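Local coordinates for SRPBCC family protein (Bacillus thuringiensis serovar konkukian, PDB 3F08) that is of unknown function but, as an SRPBCC (Bet v 1-like) family protein, probably binds a hydrophobic ligand, at residues I57-V62 and T71-N76. The protein carries 5 engineered substitutions. Sequence-based numbering, arbitrary orientation.
Sequences IERLEV and TYSIMN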
loop_
_atom_site.group_PDB
_atom_site.type_symbol
_atom_site.label_atom_id
_atom_site.label_comp_id
_atom_site.label_asym_id
_atom_site.label_seq_id
_atom_site.Cartn_x
_atom_site.Cartn_y
_atom_site.Cartn_z
ATOM N N ILE B 57 -7.249 -13.426 6.177
ATOM C CA ILE B 57 -7.332 -11.989 5.994
ATOM C C ILE B 57 -6.083 -11.325 6.564
ATOM O O ILE B 57 -5.743 -11.518 7.732
ATOM C CB ILE B 57 -8.588 -11.430 6.686
ATOM C CG1 ILE B 57 -9.833 -12.133 6.126
ATOM C CG2 ILE B 57 -8.693 -9.936 6.456
ATOM C CD1 ILE B 57 -11.151 -11.634 6.724
ATOM N N GLU B 58 -5.397 -10.552 5.731
ATOM C CA GLU B 58 -4.180 -9.884 6.165
ATOM C C GLU B 58 -4.263 -8.388 5.901
ATOM O O GLU B 58 -4.868 -7.945 4.926
ATOM C CB GLU B 58 -2.974 -10.495 5.451
ATOM C CG GLU B 58 -2.969 -12.016 5.520
ATOM C CD GLU B 58 -1.725 -12.644 4.930
ATOM O OE1 GLU B 58 -1.153 -12.075 3.974
ATOM O OE2 GLU B 58 -1.331 -13.731 5.411
ATOM N N ARG B 59 -3.635 -7.617 6.776
ATOM C CA ARG B 59 -3.665 -6.172 6.675
ATOM C C ARG B 59 -2.332 -5.565 6.245
ATOM O O ARG B 59 -1.277 -5.935 6.768
ATOM C CB ARG B 59 -4.106 -5.610 8.028
ATOM C CG ARG B 59 -3.825 -4.151 8.232
ATOM C CD ARG B 59 -4.828 -3.526 9.180
ATOM N NE ARG B 59 -5.447 -2.421 8.477
ATOM C CZ ARG B 59 -6.746 -2.294 8.251
ATOM N NH1 ARG B 59 -7.603 -3.206 8.689
ATOM N NH2 ARG B 59 -7.176 -1.257 7.556
ATOM N N LEU B 60 -2.384 -4.657 5.271
ATOM C CA LEU B 60 -1.182 -3.975 4.797
ATOM C C LEU B 60 -0.761 -2.958 5.860
ATOM O O LEU B 60 -1.560 -2.093 6.238
ATOM C CB LEU B 60 -1.460 -3.240 3.478
ATOM C CG LEU B 60 -0.282 -2.455 2.877
ATOM C CD1 LEU B 60 0.799 -3.437 2.412
ATOM C CD2 LEU B 60 -0.755 -1.598 1.706
ATOM N N GLU B 61 0.478 -3.054 6.343
ATOM C CA GLU B 61 0.959 -2.129 7.370
ATOM C C GLU B 61 1.897 -1.068 6.806
ATOM O O GLU B 61 1.785 0.114 7.140
ATOM C CB GLU B 61 1.686 -2.888 8.482
ATOM C CG GLU B 61 0.822 -3.840 9.303
ATOM C CD GLU B 61 -0.210 -3.124 10.159
ATOM O OE1 GLU B 61 -0.047 -1.908 10.404
ATOM O OE2 GLU B 61 -1.179 -3.782 10.598
ATOM N N VAL B 62 2.838 -1.503 5.972
ATOM C CA VAL B 62 3.798 -0.605 5.353
ATOM C C VAL B 62 4.056 -1.053 3.926
ATOM O O VAL B 62 4.026 -2.247 3.615
ATOM C CB VAL B 62 5.171 -0.607 6.094
ATOM C CG1 VAL B 62 6.046 0.512 5.553
ATOM C CG2 VAL B 62 4.979 -0.433 7.607
ATOM N N THR B 71 4.978 -4.704 4.491
ATOM C CA THR B 71 4.826 -5.338 5.783
ATOM C C THR B 71 3.348 -5.536 6.026
ATOM O O THR B 71 2.547 -4.644 5.758
ATOM C CB THR B 71 5.412 -4.438 6.893
ATOM O OG1 THR B 71 6.796 -4.190 6.614
ATOM C CG2 THR B 71 5.266 -5.094 8.273
ATOM N N TYR B 72 2.989 -6.704 6.535
ATOM C CA TYR B 72 1.596 -6.988 6.791
ATOM C C TYR B 72 1.398 -7.675 8.126
ATOM O O TYR B 72 2.332 -8.244 8.702
ATOM C CB TYR B 72 1.032 -7.856 5.670
ATOM C CG TYR B 72 1.682 -9.216 5.555
ATOM C CD1 TYR B 72 1.180 -10.315 6.251
ATOM C CD2 TYR B 72 2.783 -9.411 4.724
ATOM C CE1 TYR B 72 1.757 -11.582 6.116
ATOM C CE2 TYR B 72 3.370 -10.670 4.582
ATOM C CZ TYR B 72 2.851 -11.752 5.279
ATOM O OH TYR B 72 3.435 -12.991 5.129
ATOM N N SER B 73 0.166 -7.606 8.613
ATOM C CA SER B 73 -0.202 -8.222 9.871
ATOM C C SER B 73 -1.328 -9.192 9.560
ATOM O O SER B 73 -1.908 -9.152 8.480
ATOM C CB SER B 73 -0.659 -7.150 10.872
ATOM O OG SER B 73 -1.729 -6.371 10.360
ATOM N N ILE B 74 -1.635 -10.078 10.494
ATOM C CA ILE B 74 -2.704 -11.028 10.256
ATOM C C ILE B 74 -3.951 -10.656 11.036
ATOM O O ILE B 74 -3.911 -10.444 12.245
ATOM C CB ILE B 74 -2.261 -12.462 10.598
ATOM C CG1 ILE B 74 -1.453 -13.036 9.425
ATOM C CG2 ILE B 74 -3.475 -13.328 10.905
ATOM C CD1 ILE B 74 -0.984 -14.461 9.631
HETATM N N MSE B 75 -5.065 -10.576 10.319
HETATM C CA MSE B 75 -6.345 -10.225 10.914
HETATM C C MSE B 75 -7.141 -11.490 11.240
HETATM O O MSE B 75 -7.751 -11.588 12.306
HETATM C CB MSE B 75 -7.114 -9.339 9.934
HETATM C CG MSE B 75 -8.126 -8.405 10.564
HETATM SE SE MSE B 75 -8.212 -6.759 9.542
HETATM C CE MSE B 75 -7.125 -5.619 10.679
ATOM N N ASN B 76 -7.113 -12.453 10.323
ATOM C CA ASN B 76 -7.825 -13.717 10.483
ATOM C C ASN B 76 -7.035 -14.881 9.886
ATOM O O ASN B 76 -6.872 -14.963 8.667
ATOM C CB ASN B 76 -9.201 -13.633 9.813
ATOM C CG ASN B 76 -10.186 -12.789 10.605
ATOM O OD1 ASN B 76 -10.744 -13.244 11.606
ATOM N ND2 ASN B 76 -10.392 -11.551 10.171
#
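Segments I57-V62 and T71-N76 run antiparallel, their strand axes 4.4 Å apart at closest approach, and a classic beta bulge interrupts the pairing near each end. In one, T71 O accepts from both E61 N (2.7 Å) and V62 N, the first in the carbonyl plane, the second above it; in the other, I57 O takes M75 N and N76 N, both in plane. Between them R59 and S73 form a regular hydrogen-bonded pair.

At the bulges E61 and M75 point toward the partner strand, and their ends come to lie beside S73 and R59. E61, bent at chi2 (-68°), brings its carboxylate back over S73, whose OG sits between its own N and C and donates to the anti lone pair of E61 OE2 at 2.7 Å. Selenomethionine M75 runs alongside R59, its CE meeting the guanidinium edge in plane, 3.2 Å from NH1, while NH2 of R59 makes a salt bridge to E41. Nearby, CD1 of I57 lies 3.5 Å from N76 ND2.

On the reverse face, the extended E58 brings OE1 over one face of the Y72 ring, above its CD1-CE1 side and 3.6 Å from CE1, with carboxylate and ring planes 19° apart and the rest of the carboxylate displaced past that side. R46 probably makes this approach tolerable, since it forms a salt bridge with E58 and a cation-pi contact with Y72. The whole is a twice-bulged beta hairpin within the curved antiparallel sheet of the Bet v 1-like (helix-grip) fold.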